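Local coordinates for protein DNA polymerase (Bacillus phage phi29, PDB 2PY5) that replicates viral DNA by protein-primed, strand-displacing synthesis with high processivity and proofreads it with a 3'-5' exonuclease, at residues W50-Q55 with I103-G108; R261-G266 with G358-F363. The protein carries 2 engineered substitutions. All coordinates share one frame; numbering follows the deposited sequence.

From the N terminus the chain first builds the exonuclease region, and there interaction 1 closes a loop: helix 44-54 packs on strand 100-110 of the mixed sheet after 47 intervening residues, 14 of them helical and 15 in strands. Interaction 2 opens only later, in the polymerization region, where residues 261-266 meet residues 358-363 across 91 intervening residues, 40 of them in strands. The two loops therefore follow in series, neither nested nor crossed. Their centres lie about 43 Å apart and their nearest atoms about 26 Å, so each is local to its own part: interaction 1 joins helix to sheet, interaction 2 strand 263-265 to the approach of helix 361-373.

Interaction 1: residues W50-Q55 with I103-G108; sequences WVLKVQ and IDICLG
Helix-on-sheet packing in the 3'-5' exonuclease region brings helix 44-54 against strand 100-110; the mixed sheet with its flanking helices is consistent with the RNase H-like fold of B-family proofreading exonucleases. The short axes of 50-54 and 103-108 approach to 9.2 Å at 68° between their N-to-C directions, so the helix runs across the strand. On the strand, alternation turns Ile105 and Leu107 toward the helix and Cys106 away. Ile105 divides its two branches between neighbouring helix residues. Its CD1 reaches Val51 CG1 at 3.8 Å, while its CG2 touches Leu52 CD2 at 3.6 Å; in both pairs the side chains cross at about a right angle. In Ile105 a chi1 of -58° sends the branches apart, with CG2 anti to the backbone N, and the extended second torsion carries CD1 on to Val51. The CB of Leu52 does not itself aim at the strand, but the end of the side chain bends nearer. The contact is wholly apolar between side chains, and Phe79 touches all three of Leu52, Ile105 and Leu107, with Trp73 and Leu74 of helix 63-76 adjoining. Val51 also uses its carbonyl O, which is hydrogen-bonded to Thr117 OG1 of the neighbouring strand 113-121. Where Leu107 and Gly108 both face Ile115, the strand makes a classic beta bulge, and Gly108 takes a positive phi of 130°. Within the bulge, Leu107 lays its CD2 4.2 Å from Leu52 CD2, and the same methyl sits 3.6 Å from the carbonyl O of Leu52.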
loop_
_atom_site.group_PDB
_atom_site.type_symbol
_atom_site.label_atom_id
_atom_site.label_comp_id
_atom_site.label_asym_id
_atom_site.label_seq_id
_atom_site.Cartn_x
_atom_site.Cartn_y
_atom_site.Cartn_z
ATOM N N TRP F 50 6.896 12.646 -30.069
ATOM C CA TRP F 50 6.681 11.216 -30.234
ATOM C C TRP F 50 5.386 10.780 -29.523
ATOM O O TRP F 50 4.548 10.064 -30.115
ATOM C CB TRP F 50 7.902 10.440 -29.718
ATOM C CG TRP F 50 7.684 8.956 -29.644
ATOM C CD1 TRP F 50 7.768 8.065 -30.678
ATOM C CD2 TRP F 50 7.347 8.191 -28.476
ATOM N NE1 TRP F 50 7.493 6.798 -30.224
ATOM C CE2 TRP F 50 7.239 6.843 -28.882
ATOM C CE3 TRP F 50 7.132 8.510 -27.125
ATOM C CZ2 TRP F 50 6.912 5.822 -27.992
ATOM C CZ3 TRP F 50 6.809 7.485 -26.237
ATOM C CH2 TRP F 50 6.719 6.152 -26.681
ATOM N N VAL F 51 5.216 11.224 -28.283
ATOM C CA VAL F 51 3.994 10.929 -27.516
ATOM C C VAL F 51 2.753 11.304 -28.332
ATOM O O VAL F 51 1.783 10.545 -28.382
ATOM C CB VAL F 51 3.947 11.694 -26.173
ATOM C CG1 VAL F 51 2.568 11.552 -25.500
ATOM C CG2 VAL F 51 5.075 11.251 -25.241
ATOM N N LEU F 52 2.777 12.464 -28.983
ATOM C CA LEU F 52 1.581 12.953 -29.650
ATOM C C LEU F 52 1.242 12.143 -30.880
ATOM O O LEU F 52 0.075 12.067 -31.263
ATOM C CB LEU F 52 1.679 14.426 -29.979
ATOM C CG LEU F 52 1.802 15.398 -28.816
ATOM C CD1 LEU F 52 1.782 16.850 -29.327
ATOM C CD2 LEU F 52 0.747 15.186 -27.749
ATOM N N LYS F 53 2.251 11.518 -31.483
ATOM C CA LYS F 53 2.059 10.762 -32.714
ATOM C C LYS F 53 1.898 9.261 -32.510
ATOM O O LYS F 53 1.333 8.591 -33.385
ATOM C CB LYS F 53 3.231 11.007 -33.667
ATOM C CG LYS F 53 3.104 12.255 -34.487
ATOM C CD LYS F 53 4.291 12.402 -35.428
ATOM C CE LYS F 53 4.008 13.396 -36.534
ATOM N NZ LYS F 53 5.259 13.752 -37.269
ATOM N N VAL F 54 2.383 8.729 -31.380
ATOM C CA VAL F 54 2.539 7.263 -31.237
ATOM C C VAL F 54 1.229 6.519 -31.007
ATOM O O VAL F 54 1.161 5.316 -31.261
ATOM C CB VAL F 54 3.612 6.887 -30.158
ATOM C CG1 VAL F 54 3.126 7.201 -28.754
ATOM C CG2 VAL F 54 4.059 5.434 -30.292
ATOM N N GLN F 55 0.178 7.223 -30.571
ATOM C CA GLN F 55 -1.146 6.589 -30.382
ATOM C C GLN F 55 -1.011 5.282 -29.602
ATOM O O GLN F 55 -1.490 4.218 -30.044
ATOM C CB GLN F 55 -1.833 6.304 -31.730
ATOM C CG GLN F 55 -2.085 7.522 -32.593
ATOM C CD GLN F 55 -3.030 7.214 -33.730
ATOM O OE1 GLN F 55 -4.115 6.661 -33.518
ATOM N NE2 GLN F 55 -2.634 7.576 -34.946
ATOM N N ILE F 103 -2.948 10.037 -17.426
ATOM C CA ILE F 103 -3.002 11.258 -18.236
ATOM C C ILE F 103 -3.360 10.803 -19.652
ATOM O O ILE F 103 -2.643 9.997 -20.220
ATOM C CB ILE F 103 -1.657 11.987 -18.296
ATOM C CG1 ILE F 103 -1.120 12.298 -16.902
ATOM C CG2 ILE F 103 -1.795 13.298 -19.118
ATOM C CD1 ILE F 103 0.356 12.752 -16.895
ATOM N N ASP F 104 -4.466 11.300 -20.192
ATOM C CA ASP F 104 -4.957 10.894 -21.525
ATOM C C ASP F 104 -4.917 12.126 -22.414
ATOM O O ASP F 104 -5.672 13.075 -22.201
ATOM C CB ASP F 104 -6.362 10.354 -21.396
ATOM C CG ASP F 104 -6.875 9.673 -22.658
ATOM O OD1 ASP F 104 -8.026 9.185 -22.632
ATOM O OD2 ASP F 104 -6.132 9.639 -23.654
ATOM N N ILE F 105 -4.027 12.115 -23.409
ATOM C CA ILE F 105 -3.795 13.274 -24.243
ATOM C C ILE F 105 -4.528 13.078 -25.557
ATOM O O ILE F 105 -4.234 12.129 -26.303
ATOM C CB ILE F 105 -2.283 13.458 -24.508
ATOM C CG1 ILE F 105 -1.503 13.597 -23.190
ATOM C CG2 ILE F 105 -2.027 14.671 -25.440
ATOM C CD1 ILE F 105 -0.024 13.369 -23.341
ATOM N N CYS F 106 -5.484 13.956 -25.828
ATOM C CA CYS F 106 -6.376 13.832 -26.989
ATOM C C CYS F 106 -5.933 14.759 -28.101
ATOM O O CYS F 106 -5.908 15.968 -27.914
ATOM C CB CYS F 106 -7.786 14.245 -26.603
ATOM S SG CYS F 106 -8.957 14.146 -27.947
ATOM N N LEU F 107 -5.637 14.212 -29.272
ATOM C CA LEU F 107 -5.317 15.032 -30.438
ATOM C C LEU F 107 -6.560 15.394 -31.248
ATOM O O LEU F 107 -6.612 16.456 -31.884
ATOM C CB LEU F 107 -4.283 14.323 -31.311
ATOM C CG LEU F 107 -2.842 14.297 -30.789
ATOM C CD1 LEU F 107 -2.325 15.722 -30.612
ATOM C CD2 LEU F 107 -2.689 13.480 -29.497
ATOM N N GLY F 108 -7.570 14.534 -31.213
ATOM C CA GLY F 108 -8.802 14.742 -31.947
ATOM C C GLY F 108 -9.082 13.482 -32.714
ATOM O O GLY F 108 -8.777 12.388 -32.223
#

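Interaction 2: residues R261-G266 with G358-F363; sequences RLLPYG and GLFKDF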
loop_
_atom_site.group_PDB
_atom_site.type_symbol
_atom_site.label_atom_id
_atom_site.label_comp_id
_atom_site.label_asym_id
_atom_site.label_seq_id
_atom_site.Cartn_x
_atom_site.Cartn_y
_atom_site.Cartn_z
ATOM N N ARG F 261 -12.893 -17.097 8.219
ATOM C CA ARG F 261 -13.765 -16.367 9.126
ATOM C C ARG F 261 -15.181 -16.170 8.609
ATOM O O ARG F 261 -15.426 -16.200 7.415
ATOM C CB ARG F 261 -13.197 -14.986 9.487
ATOM C CG ARG F 261 -11.834 -15.045 10.134
ATOM C CD ARG F 261 -11.856 -15.575 11.543
ATOM N NE ARG F 261 -10.610 -15.246 12.230
ATOM C CZ ARG F 261 -10.304 -15.590 13.469
ATOM N NH1 ARG F 261 -11.148 -16.308 14.210
ATOM N NH2 ARG F 261 -9.141 -15.208 13.986
ATOM N N LEU F 262 -16.107 -15.999 9.542
ATOM C CA LEU F 262 -17.480 -15.626 9.212
ATOM C C LEU F 262 -17.499 -14.203 8.679
ATOM O O LEU F 262 -17.113 -13.270 9.386
ATOM C CB LEU F 262 -18.366 -15.731 10.448
ATOM C CG LEU F 262 -19.864 -15.577 10.248
ATOM C CD1 LEU F 262 -20.445 -16.721 9.375
ATOM C CD2 LEU F 262 -20.541 -15.527 11.617
ATOM N N LEU F 263 -17.975 -14.029 7.455
ATOM C CA LEU F 263 -17.917 -12.737 6.768
ATOM C C LEU F 263 -19.273 -12.339 6.192
ATOM O O LEU F 263 -20.090 -13.206 5.842
ATOM C CB LEU F 263 -16.845 -12.744 5.685
ATOM C CG LEU F 263 -15.397 -12.954 6.139
ATOM C CD1 LEU F 263 -14.453 -13.224 4.973
ATOM C CD2 LEU F 263 -14.964 -11.718 6.946
ATOM N N PRO F 264 -19.531 -11.034 6.093
ATOM C CA PRO F 264 -20.859 -10.553 5.720
ATOM C C PRO F 264 -21.142 -10.599 4.229
ATOM O O PRO F 264 -20.235 -10.435 3.398
ATOM C CB PRO F 264 -20.806 -9.086 6.184
ATOM C CG PRO F 264 -19.411 -8.717 5.926
ATOM C CD PRO F 264 -18.619 -9.900 6.371
ATOM N N TYR F 265 -22.424 -10.758 3.887
ATOM C CA TYR F 265 -22.875 -10.593 2.513
ATOM C C TYR F 265 -24.336 -10.125 2.498
ATOM O O TYR F 265 -25.031 -10.106 3.548
ATOM C CB TYR F 265 -22.703 -11.901 1.714
ATOM C CG TYR F 265 -23.712 -12.965 2.053
ATOM C CD1 TYR F 265 -24.885 -13.099 1.309
ATOM C CD2 TYR F 265 -23.512 -13.829 3.117
ATOM C CE1 TYR F 265 -25.826 -14.061 1.624
ATOM C CE2 TYR F 265 -24.475 -14.818 3.439
ATOM C CZ TYR F 265 -25.623 -14.894 2.699
ATOM O OH TYR F 265 -26.575 -15.880 3.000
ATOM N N GLY F 266 -24.798 -9.769 1.302
ATOM C CA GLY F 266 -26.183 -9.404 1.094
ATOM C C GLY F 266 -26.612 -8.034 1.548
ATOM O O GLY F 266 -25.788 -7.210 1.976
ATOM N N GLY F 358 -16.261 -19.214 3.506
ATOM C CA GLY F 358 -16.002 -19.887 2.243
ATOM C C GLY F 358 -16.141 -19.116 0.936
ATOM O O GLY F 358 -15.911 -19.688 -0.141
ATOM N N LEU F 359 -16.510 -17.835 1.001
ATOM C CA LEU F 359 -16.696 -17.049 -0.228
ATOM C C LEU F 359 -15.414 -16.921 -1.042
ATOM O O LEU F 359 -15.481 -16.746 -2.258
ATOM C CB LEU F 359 -17.275 -15.657 0.069
ATOM C CG LEU F 359 -18.756 -15.644 0.438
ATOM C CD1 LEU F 359 -19.122 -14.344 1.142
ATOM C CD2 LEU F 359 -19.617 -15.839 -0.800
ATOM N N PHE F 360 -14.252 -17.016 -0.378
ATOM C CA PHE F 360 -12.957 -16.829 -1.031
ATOM C C PHE F 360 -12.156 -18.105 -1.243
ATOM O O PHE F 360 -11.026 -18.037 -1.734
ATOM C CB PHE F 360 -12.110 -15.831 -0.230
ATOM C CG PHE F 360 -12.748 -14.496 -0.087
ATOM C CD1 PHE F 360 -13.486 -14.175 1.040
ATOM C CD2 PHE F 360 -12.652 -13.576 -1.104
ATOM C CE1 PHE F 360 -14.056 -12.937 1.151
ATOM C CE2 PHE F 360 -13.256 -12.338 -0.999
ATOM C CZ PHE F 360 -13.951 -12.028 0.134
ATOM N N LYS F 361 -12.740 -19.256 -0.914
ATOM C CA LYS F 361 -12.008 -20.518 -0.930
ATOM C C LYS F 361 -11.373 -20.795 -2.293
ATOM O O LYS F 361 -10.174 -21.043 -2.389
ATOM C CB LYS F 361 -12.918 -21.679 -0.585
ATOM C CG LYS F 361 -12.183 -22.993 -0.562
ATOM C CD LYS F 361 -13.037 -24.087 0.012
ATOM C CE LYS F 361 -12.547 -25.444 -0.413
ATOM N NZ LYS F 361 -11.116 -25.682 -0.070
ATOM N N ASP F 362 -12.183 -20.767 -3.350
ATOM C CA ASP F 362 -11.685 -21.165 -4.667
ATOM C C ASP F 362 -10.631 -20.194 -5.198
ATOM O O ASP F 362 -9.672 -20.613 -5.834
ATOM C CB ASP F 362 -12.833 -21.323 -5.672
ATOM C CG ASP F 362 -13.740 -22.514 -5.364
ATOM O OD1 ASP F 362 -13.333 -23.436 -4.616
ATOM O OD2 ASP F 362 -14.869 -22.537 -5.908
ATOM N N PHE F 363 -10.807 -18.905 -4.940
ATOM C CA PHE F 363 -9.839 -17.886 -5.393
ATOM C C PHE F 363 -8.517 -18.066 -4.679
ATOM O O PHE F 363 -7.444 -18.051 -5.284
ATOM C CB PHE F 363 -10.386 -16.480 -5.104
ATOM C CG PHE F 363 -9.440 -15.360 -5.475
ATOM C CD1 PHE F 363 -9.374 -14.899 -6.781
ATOM C CD2 PHE F 363 -8.611 -14.765 -4.518
ATOM C CE1 PHE F 363 -8.493 -13.865 -7.139
ATOM C CE2 PHE F 363 -7.733 -13.732 -4.879
ATOM C CZ PHE F 363 -7.699 -13.274 -6.179
HETATM O O HOH W 1 -14.664 -16.985 4.948
#
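Strand 263-265, in the antiparallel sheet of the polymerization region, faces a type I beta turn, Gly358 to Lys361, that leads into helix 361-373; the closest alpha carbons, Leu263 CA and Leu359 CA, are 8.3 Å apart. At that separation the backbones do not touch directly; side chains and one water span the gap. Helix 361-373 carries Ile364, involved in binding DNA and dNTP, and Lys366 and Lys371, which stabilise or bind the incoming nucleotide; the two segments probably flank the base of the TPR1 insertion. Within the turn, Lys361 N donates to Gly358 O at 3.3 Å, and Leu359 and Phe360, its two central residues, both direct their CB atoms toward the strand. Leu263 and Tyr265, alternate residues of the strand, answer them from the same face. Leu263 CD1 comes to the rim of the Phe360 ring, near its plane, 3.9 Å from CE1. With Phe360 CG beside its backbone N (chi1 -59°), the ring is carried to Leu263, and the two side chains cross at about a right angle. Phe198 of helix 190-202 meets the same ring, and Met429 and Trp436 of helix 427-447 touch Leu263. Tyr265 takes part through its CB, which lies 4.4 Å from Leu359 CD1, a looser apolar touch. At the other end, one water joins the backbones: it is hydrogen-bonded to Arg261 O at 2.7 Å and accepts from Gly358 N at 3.1 Å.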